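L-glyceraldehyde 3-phosphate reductase (Clostridium beijerinckii, PDB 6HG6) probably reduces aldehydes such as furfural with NADPH, as an aldo-keto reductase built on a TIM barrel. Local coordinates at residues A[16-20]-A[21-25]; A[111-114]-A[115-119]; A[193-197]-A[198-202]. All blocks are in the same frame, centred on the assembly; numbering follows the deposited sequence.

Contact 1. Residues A[16-20]-A[21-25]; sequences SKCGE and SGLKL
Ser16 and Leu25 pair through two backbone bonds, Ser16 N to Leu25 O and Leu25 N to Ser16 O, both 2.8 Å, the hydrogen-bonded pair of a short antiparallel ribbon. The same Ser16 O also lies 3.1 Å from Lys24 CA, a CA-H...O contact beside the regular bond. Lys17 faces Lys24 as the non-hydrogen-bonded pair, and both side chains leave by the same face of the ribbon. The aliphatic part of Lys17 bends at chi3 (56°) and curls round the carbonyl of Ser21, with CB 3.2 Å and CE 3.3 Å from Ser21 O. This is the beta hairpin 15-17/24-26, which closes the bottom of the barrel, as in other aldo-keto reductases, resting on Leu93, Val190, Ile191 and Thr293 at or just before the starts of barrel strands. Cys18 donates its N-H to Leu23 O at 2.9 Å. Its SG, anti to the carbonyl carbon, lies 3.5 Å from Leu25 CG, on the buried side of the hairpin where both residues meet Ile191, and touches the CD2 branch of Leu23 more loosely. A type II' turn then runs from Cys18 to Ser21, with Gly19 at its positive-phi corner. Glu20 leads its extended chain outward, and Ser21 N-H closes the turn on Cys18 O at 3.2 Å. Beyond it Ser21 OG (chi1 174°) takes the N-H of Leu23, an ST turn that carries the chain toward the second strand.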
loop_
_atom_site.group_PDB
_atom_site.type_symbol
_atom_site.label_atom_id
_atom_site.label_comp_id
_atom_site.label_asym_id
_atom_site.label_seq_id
_atom_site.Cartn_x
_atom_site.Cartn_y
_atom_site.Cartn_z
ATOM N N SER A 16 -4.471 5.739 -11.669
ATOM C CA SER A 16 -3.417 5.187 -12.547
ATOM C C SER A 16 -3.641 3.701 -12.748
ATOM O O SER A 16 -3.919 2.990 -11.778
ATOM C CB SER A 16 -2.043 5.481 -11.975
ATOM O OG SER A 16 -1.804 6.893 -12.024
ATOM N N LYS A 17 -3.440 3.267 -13.985
ATOM C CA LYS A 17 -3.501 1.841 -14.306
ATOM C C LYS A 17 -2.415 1.083 -13.538
ATOM O O LYS A 17 -1.276 1.568 -13.413
ATOM C CB LYS A 17 -3.250 1.598 -15.783
ATOM C CG LYS A 17 -4.284 2.187 -16.713
ATOM C CD LYS A 17 -3.885 2.137 -18.149
ATOM C CE LYS A 17 -3.548 0.754 -18.644
ATOM N NZ LYS A 17 -3.250 0.794 -20.104
ATOM N N CYS A 18 -2.787 -0.075 -13.073
ATOM C CA CYS A 18 -1.903 -1.064 -12.424
ATOM C C CYS A 18 -1.077 -1.735 -13.511
ATOM O O CYS A 18 -1.474 -2.804 -13.953
ATOM C CB CYS A 18 -2.685 -2.159 -11.746
ATOM S SG CYS A 18 -3.229 -1.611 -10.135
ATOM N N GLY A 19 0.031 -1.108 -13.919
ATOM C CA GLY A 19 0.785 -1.579 -15.081
ATOM C C GLY A 19 -0.118 -1.592 -16.313
ATOM O O GLY A 19 -0.723 -0.550 -16.605
ATOM N N GLU A 20 -0.259 -2.734 -16.983
ATOM C CA GLU A 20 -1.015 -2.829 -18.259
ATOM C C GLU A 20 -2.526 -2.950 -17.991
ATOM O O GLU A 20 -3.298 -2.624 -18.876
ATOM C CB GLU A 20 -0.402 -3.955 -19.094
ATOM C CG GLU A 20 0.969 -3.515 -19.620
ATOM C CD GLU A 20 1.817 -4.498 -20.422
ATOM O OE1 GLU A 20 1.593 -5.717 -20.291
ATOM O OE2 GLU A 20 2.731 -4.032 -21.183
ATOM N N SER A 21 -2.932 -3.275 -16.788
ATOM C CA SER A 21 -4.339 -3.557 -16.409
ATOM C C SER A 21 -5.268 -2.347 -16.526
ATOM O O SER A 21 -4.834 -1.175 -16.317
ATOM C CB SER A 21 -4.339 -4.106 -15.011
ATOM O OG SER A 21 -5.656 -4.277 -14.544
ATOM N N GLY A 22 -6.558 -2.630 -16.715
ATOM C CA GLY A 22 -7.615 -1.615 -16.662
ATOM C C GLY A 22 -7.968 -1.274 -15.220
ATOM O O GLY A 22 -8.744 -0.348 -15.016
ATOM N N LEU A 23 -7.415 -2.003 -14.249
ATOM C CA LEU A 23 -7.640 -1.706 -12.823
ATOM C C LEU A 23 -6.840 -0.440 -12.496
ATOM O O LEU A 23 -5.610 -0.464 -12.628
ATOM C CB LEU A 23 -7.196 -2.887 -11.983
ATOM C CG LEU A 23 -7.529 -2.702 -10.505
ATOM C CD1 LEU A 23 -9.053 -2.728 -10.355
ATOM C CD2 LEU A 23 -6.864 -3.725 -9.598
ATOM N N LYS A 24 -7.507 0.589 -12.011
ATOM C CA LYS A 24 -6.811 1.833 -11.646
ATOM C C LYS A 24 -6.819 2.015 -10.146
ATOM O O LYS A 24 -7.846 1.732 -9.480
ATOM C CB LYS A 24 -7.455 3.019 -12.339
ATOM C CG LYS A 24 -7.420 2.959 -13.851
ATOM C CD LYS A 24 -7.894 4.292 -14.393
ATOM C CE LYS A 24 -7.899 4.303 -15.891
ATOM N NZ LYS A 24 -8.216 5.642 -16.424
ATOM N N LEU A 25 -5.665 2.420 -9.622
ATOM C CA LEU A 25 -5.553 2.780 -8.207
ATOM C C LEU A 25 -5.564 4.310 -8.146
ATOM O O LEU A 25 -5.062 4.992 -9.042
ATOM C CB LEU A 25 -4.236 2.281 -7.610
ATOM C CG LEU A 25 -3.949 0.794 -7.686
ATOM C CD1 LEU A 25 -2.696 0.451 -6.890
ATOM C CD2 LEU A 25 -5.127 -0.005 -7.184
#

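Contact 2. Residues A[111-114]-A[115-119]; sequences GSRK and YILAS
With chi1 at 67°, Ser112 holds OG between its own N and carbonyl carbon, from where OG accepts the N-H of Tyr115 N at 3.1 Å in a nearly straight bond. That bond marks Ser112 as the N-cap of helix 113-127, the helix of the beta-alpha-beta unit between strands 93-98 and 132-137. Arg113 places CG opposite its backbone N (175°) and runs extended to NE, while Leu117, one turn on, swings CG beside its own N. The two side chains consequently meet: Leu117 CD1 lies 3.7 Å from Arg113 CG and sits over the centre of one guanidinium face, 3.8 Å from Arg113 CZ. Arg113 NH1 bonds to Thr155 on helix 146-158. The carbonyl of Ser112 starts the i to i+4 series, Ser112 O receiving Ile116 N at 3.0 Å. Ile116 reaches back with CD1 to Gly111 O, 3.5 Å away; it also packs on Phe135 and His137 of strand 132-137 and on Ser149 and Ala152 of helix 146-158. Gly111 N lies at the edge of the Tyr115 ring, in its plane, 3.6 Å from Tyr115 CD2; the tyrosine hydroxyl bonds to Asn64 and to Gly99 N. Chemically, the cap satisfies an N-H that the first turn of a helix cannot pair within itself, and the leucine methyl shields one face of a cation while NH1 still bonds to Thr155 OG1.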
loop_
_atom_site.group_PDB
_atom_site.type_symbol
_atom_site.label_atom_id
_atom_site.label_comp_id
_atom_site.label_asym_id
_atom_site.label_seq_id
_atom_site.Cartn_x
_atom_site.Cartn_y
_atom_site.Cartn_z
ATOM N N GLY A 111 3.054 -18.425 3.654
ATOM C CA GLY A 111 3.309 -19.262 2.347
ATOM C C GLY A 111 2.662 -20.651 1.949
ATOM O O GLY A 111 2.504 -20.961 0.695
ATOM N N SER A 112 2.348 -21.595 2.836
ATOM C CA SER A 112 1.633 -22.832 2.425
ATOM C C SER A 112 0.236 -22.524 1.887
ATOM O O SER A 112 -0.374 -21.534 2.299
ATOM C CB SER A 112 1.510 -23.815 3.574
ATOM O OG SER A 112 0.646 -23.308 4.602
ATOM N N ARG A 113 -0.295 -23.405 1.028
ATOM C CA ARG A 113 -1.694 -23.350 0.562
ATOM C C ARG A 113 -2.625 -23.396 1.790
ATOM O O ARG A 113 -3.566 -22.618 1.846
ATOM C CB ARG A 113 -1.945 -24.530 -0.387
ATOM C CG ARG A 113 -3.385 -24.669 -0.854
ATOM C CD ARG A 113 -3.422 -25.886 -1.748
ATOM N NE ARG A 113 -4.726 -26.021 -2.340
ATOM C CZ ARG A 113 -5.174 -25.321 -3.377
ATOM N NH1 ARG A 113 -4.376 -24.459 -3.983
ATOM N NH2 ARG A 113 -6.419 -25.541 -3.808
ATOM N N LYS A 114 -2.339 -24.248 2.776
ATOM C CA LYS A 114 -3.176 -24.339 4.000
ATOM C C LYS A 114 -3.318 -22.961 4.651
ATOM O O LYS A 114 -4.434 -22.502 4.856
ATOM C CB LYS A 114 -2.575 -25.366 4.949
ATOM C CG LYS A 114 -3.024 -25.248 6.390
ATOM C CD LYS A 114 -4.465 -25.582 6.612
ATOM C CE LYS A 114 -4.737 -25.797 8.103
ATOM N NZ LYS A 114 -6.097 -26.311 8.365
ATOM N N TYR A 115 -2.207 -22.280 4.933
ATOM C CA TYR A 115 -2.265 -20.974 5.618
ATOM C C TYR A 115 -2.964 -19.954 4.730
ATOM O O TYR A 115 -3.821 -19.201 5.196
ATOM C CB TYR A 115 -0.854 -20.564 6.026
ATOM C CG TYR A 115 -0.750 -19.123 6.429
ATOM C CD1 TYR A 115 -1.624 -18.553 7.332
ATOM C CD2 TYR A 115 0.260 -18.333 5.906
ATOM C CE1 TYR A 115 -1.498 -17.218 7.695
ATOM C CE2 TYR A 115 0.407 -17.011 6.275
ATOM C CZ TYR A 115 -0.483 -16.452 7.173
ATOM O OH TYR A 115 -0.366 -15.117 7.480
ATOM N N ILE A 116 -2.533 -19.864 3.476
ATOM C CA ILE A 116 -3.015 -18.789 2.581
ATOM C C ILE A 116 -4.529 -18.913 2.462
ATOM O O ILE A 116 -5.230 -17.925 2.640
ATOM C CB ILE A 116 -2.254 -18.803 1.246
ATOM C CG1 ILE A 116 -0.798 -18.389 1.442
ATOM C CG2 ILE A 116 -3.005 -17.982 0.230
ATOM C CD1 ILE A 116 0.051 -18.559 0.185
ATOM N N LEU A 117 -5.054 -20.102 2.161
ATOM C CA LEU A 117 -6.499 -20.233 1.947
ATOM C C LEU A 117 -7.259 -20.147 3.265
ATOM O O LEU A 117 -8.333 -19.564 3.247
ATOM C CB LEU A 117 -6.785 -21.500 1.147
ATOM C CG LEU A 117 -6.186 -21.518 -0.267
ATOM C CD1 LEU A 117 -6.559 -22.825 -0.940
ATOM C CD2 LEU A 117 -6.722 -20.359 -1.043
ATOM N N ALA A 118 -6.806 -20.776 4.332
ATOM C CA ALA A 118 -7.478 -20.648 5.650
ATOM C C ALA A 118 -7.514 -19.178 6.062
ATOM O O ALA A 118 -8.543 -18.705 6.548
ATOM C CB ALA A 118 -6.805 -21.512 6.695
ATOM N N SER A 119 -6.432 -18.451 5.853
ATOM C CA SER A 119 -6.361 -17.021 6.216
ATOM C C SER A 119 -7.352 -16.208 5.399
ATOM O O SER A 119 -8.059 -15.380 5.953
ATOM C CB SER A 119 -4.990 -16.468 6.003
ATOM O OG SER A 119 -5.012 -15.130 6.481
#

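Contact 3. Residues A[193-197]-A[198-202]; sequences QNRYS and IFDRT. With NDP (NADPH dihydro-nicotinamide-adenine-dinucleotide phosphate), chain B.
Asp200 reaches back over Ser197 and Arg195. Its CB lies 3.6 Å from Ser197 OG, and chi1 of -172° carries CG away from the backbone N, toward Arg195. OD2 packs across the arginine's aliphatic part, 3.4 Å from Arg195 CD; the guanidinium and carboxylate planes are nearly coplanar, yet Arg195 NH1 stays 4.3 Å from Asp200 OD2, beyond a salt bridge. A water spans the interval, donating to OD2 and accepting from NH1. Asp200 OD1 takes Thr202 OG1 at 2.6 Å on its syn lone pair, and also receives the N-H of Thr202 nearly end-on, the bond that makes an Asx turn. In the backbone, Asp200 N to Ser197 O closes a type I turn, and Ser197 N to Asp200 O at 3.2 Å completes an antiparallel hydrogen-bonded pair. At the start of the segment, Gln193, an NADPH-binding residue, lies against the nicotinamide end of the cofactor. Strand 189-195 lies in the barrel beside 162-168 and 218-222, and the turn leaves its C-terminal end, with Ile198 against helices 258-273 and 319-329 and Arg201 salt-bridged to Asp326 of the latter.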
loop_
_atom_site.group_PDB
_atom_site.type_symbol
_atom_site.label_atom_id
_atom_site.label_comp_id
_atom_site.label_asym_id
_atom_site.label_seq_id
_atom_site.Cartn_x
_atom_site.Cartn_y
_atom_site.Cartn_z
ATOM N N GLN A 193 3.369 -4.873 -4.060
ATOM C CA GLN A 193 3.386 -3.928 -2.932
ATOM C C GLN A 193 4.752 -4.026 -2.271
ATOM O O GLN A 193 5.101 -5.083 -1.757
ATOM C CB GLN A 193 2.253 -4.154 -1.947
ATOM C CG GLN A 193 2.299 -3.182 -0.792
ATOM C CD GLN A 193 1.031 -3.230 0.019
ATOM O OE1 GLN A 193 -0.082 -3.318 -0.518
ATOM N NE2 GLN A 193 1.217 -3.186 1.312
ATOM N N ASN A 194 5.503 -2.935 -2.287
ATOM C CA ASN A 194 6.899 -2.910 -1.806
ATOM C C ASN A 194 7.206 -1.614 -1.055
ATOM O O ASN A 194 6.641 -0.562 -1.366
ATOM C CB ASN A 194 7.910 -3.132 -2.931
ATOM C CG ASN A 194 7.845 -4.491 -3.586
ATOM O OD1 ASN A 194 6.895 -4.756 -4.316
ATOM N ND2 ASN A 194 8.826 -5.351 -3.304
ATOM N N ARG A 195 8.101 -1.713 -0.092
ATOM C CA ARG A 195 8.577 -0.544 0.680
ATOM C C ARG A 195 9.428 0.294 -0.263
ATOM O O ARG A 195 10.286 -0.281 -0.927
ATOM C CB ARG A 195 9.416 -0.976 1.891
ATOM C CG ARG A 195 9.679 0.145 2.890
ATOM C CD ARG A 195 10.348 -0.291 4.210
ATOM N NE ARG A 195 9.627 -1.376 4.869
ATOM C CZ ARG A 195 9.885 -2.687 4.727
ATOM N NH1 ARG A 195 10.879 -3.112 3.951
ATOM N NH2 ARG A 195 9.123 -3.575 5.349
ATOM N N TYR A 196 9.177 1.598 -0.306
ATOM C CA TYR A 196 9.938 2.535 -1.168
ATOM C C TYR A 196 9.857 3.936 -0.604
ATOM O O TYR A 196 8.745 4.378 -0.314
ATOM C CB TYR A 196 9.367 2.495 -2.584
ATOM C CG TYR A 196 10.175 3.179 -3.653
ATOM C CD1 TYR A 196 11.558 3.109 -3.696
ATOM C CD2 TYR A 196 9.548 3.881 -4.674
ATOM C CE1 TYR A 196 12.290 3.752 -4.695
ATOM C CE2 TYR A 196 10.259 4.474 -5.702
ATOM C CZ TYR A 196 11.637 4.419 -5.723
ATOM O OH TYR A 196 12.321 5.040 -6.737
ATOM N N SER A 197 10.998 4.584 -0.431
ATOM C CA SER A 197 11.060 5.984 0.039
ATOM C C SER A 197 12.356 6.601 -0.453
ATOM O O SER A 197 13.237 5.878 -0.914
ATOM C CB SER A 197 11.004 6.081 1.531
ATOM O OG SER A 197 12.201 5.555 2.069
ATOM N N ILE A 198 12.489 7.895 -0.260
ATOM C CA ILE A 198 13.789 8.567 -0.512
ATOM C C ILE A 198 14.908 7.826 0.245
ATOM O O ILE A 198 16.022 7.755 -0.308
ATOM C CB ILE A 198 13.676 10.047 -0.132
ATOM C CG1 ILE A 198 12.798 10.763 -1.163
ATOM C CG2 ILE A 198 15.043 10.682 0.001
ATOM C CD1 ILE A 198 12.483 12.194 -0.830
ATOM N N PHE A 199 14.639 7.285 1.445
ATOM C CA PHE A 199 15.657 6.600 2.294
ATOM C C PHE A 199 15.708 5.077 2.080
ATOM O O PHE A 199 16.649 4.431 2.615
ATOM C CB PHE A 199 15.431 6.927 3.767
ATOM C CG PHE A 199 15.849 8.318 4.147
ATOM C CD1 PHE A 199 17.088 8.802 3.779
ATOM C CD2 PHE A 199 14.990 9.148 4.843
ATOM C CE1 PHE A 199 17.483 10.081 4.135
ATOM C CE2 PHE A 199 15.386 10.429 5.205
ATOM C CZ PHE A 199 16.613 10.908 4.811
ATOM N N ASP A 200 14.816 4.500 1.294
ATOM C CA ASP A 200 14.833 3.043 1.042
ATOM C C ASP A 200 14.719 2.791 -0.457
ATOM O O ASP A 200 13.598 2.802 -0.987
ATOM C CB ASP A 200 13.751 2.330 1.846
ATOM C CG ASP A 200 13.895 0.830 1.753
ATOM O OD1 ASP A 200 14.684 0.357 0.913
ATOM O OD2 ASP A 200 13.225 0.149 2.531
ATOM N N ARG A 201 15.855 2.517 -1.086
ATOM C CA ARG A 201 15.948 2.312 -2.549
ATOM C C ARG A 201 15.971 0.831 -2.897
ATOM O O ARG A 201 16.441 0.496 -4.004
ATOM C CB ARG A 201 17.219 2.998 -3.048
ATOM C CG ARG A 201 17.302 4.469 -2.674
ATOM C CD ARG A 201 16.063 5.282 -3.039
ATOM N NE ARG A 201 16.341 6.707 -2.863
ATOM C CZ ARG A 201 16.849 7.537 -3.778
ATOM N NH1 ARG A 201 17.070 8.794 -3.447
ATOM N NH2 ARG A 201 17.149 7.137 -5.003
ATOM N N THR A 202 15.558 -0.049 -1.984
ATOM C CA THR A 202 15.617 -1.509 -2.202
ATOM C C THR A 202 15.077 -1.885 -3.586
ATOM O O THR A 202 15.788 -2.629 -4.298
ATOM C CB THR A 202 14.881 -2.295 -1.109
ATOM O OG1 THR A 202 15.555 -1.989 0.102
ATOM C CG2 THR A 202 14.906 -3.798 -1.339
HETATM P PA NDP B . 3.666 6.303 5.860
HETATM O O1A NDP B . 5.119 6.111 5.580
HETATM O O2A NDP B . 2.740 7.103 5.000
HETATM O O5B NDP B . 3.465 6.740 7.395
HETATM C C5B NDP B . 2.125 7.003 7.890
HETATM C C4B NDP B . 2.213 7.766 9.186
HETATM O O4B NDP B . 2.988 8.969 8.950
HETATM C C3B NDP B . 0.890 8.253 9.794
HETATM O O3B NDP B . 0.273 7.300 10.655
HETATM C C2B NDP B . 1.356 9.481 10.565
HETATM O O2B NDP B . 1.951 9.017 11.773
HETATM C C1B NDP B . 2.424 10.057 9.642
HETATM N N9A NDP B . 1.951 11.001 8.637
HETATM C C8A NDP B . 1.127 10.744 7.568
HETATM N N7A NDP B . 0.924 11.787 6.802
HETATM C C5A NDP B . 1.661 12.799 7.400
HETATM C C6A NDP B . 1.859 14.153 7.064
HETATM N N6A NDP B . 1.309 14.736 6.003
HETATM N N1A NDP B . 2.667 14.889 7.870
HETATM C C2A NDP B . 3.219 14.293 8.937
HETATM N N3A NDP B . 3.111 13.030 9.344
HETATM C C4A NDP B . 2.310 12.324 8.525
HETATM O O3 NDP B . 2.979 4.839 5.843
HETATM P PN NDP B . 2.997 3.560 6.806
HETATM O O1N NDP B . 1.978 3.796 7.870
HETATM O O2N NDP B . 4.392 3.176 7.181
HETATM O O5D NDP B . 2.438 2.442 5.787
HETATM C C5D NDP B . 1.280 2.785 4.981
HETATM C C4D NDP B . 0.553 1.518 4.596
HETATM O O4D NDP B . 1.432 0.683 3.822
HETATM C C3D NDP B . 0.125 0.601 5.739
HETATM O O3D NDP B . -1.044 1.101 6.371
HETATM C C2D NDP B . -0.085 -0.706 4.966
HETATM O O2D NDP B . -1.324 -0.688 4.308
HETATM C C1D NDP B . 1.064 -0.680 3.962
HETATM N N1N NDP B . 2.240 -1.457 4.428
HETATM C C2N NDP B . 2.572 -2.632 3.799
HETATM C C3N NDP B . 3.458 -3.527 4.332
HETATM C C7N NDP B . 3.761 -4.796 3.579
HETATM O O7N NDP B . 3.133 -5.089 2.544
HETATM N N7N NDP B . 4.702 -5.589 4.091
HETATM C C4N NDP B . 4.084 -3.177 5.655
HETATM C C5N NDP B . 3.812 -1.806 6.137
HETATM C C6N NDP B . 2.997 -1.001 5.491
HETATM P P2B NDP B . 1.838 9.976 13.069
HETATM O O1X NDP B . 0.614 10.869 13.045
HETATM O O2X NDP B . 1.807 9.007 14.241
HETATM O O3X NDP B . 3.136 10.766 12.994
HETATM O O HOH W 1 12.613 0.292 -2.058
HETATM O O HOH W 2 12.920 -2.345 2.030
#

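From the N terminus, contact 1 closes the hairpin that precedes the first barrel strand, 28-31. Contact 2 follows where the loop after strand 93-98 enters helix 113-127, on the outside of the barrel, and contact 3 where strand 189-195 passes into the loop before helix 202-205. Each is local and finishes before the next begins, so none encloses or crosses another. Contacts 1 and 3 approach most closely, nearest atoms about 8 Å apart, because the hairpin rests on the strand that ends in contact 3. Contact 2 stands about 27 Å, centre to centre, from either. Contact 1 joins the hairpin to the barrel bottom, contact 2 begins a beta-alpha-beta helix, and contact 3 leads strand 189-195 out toward helices 258-273 and 319-329.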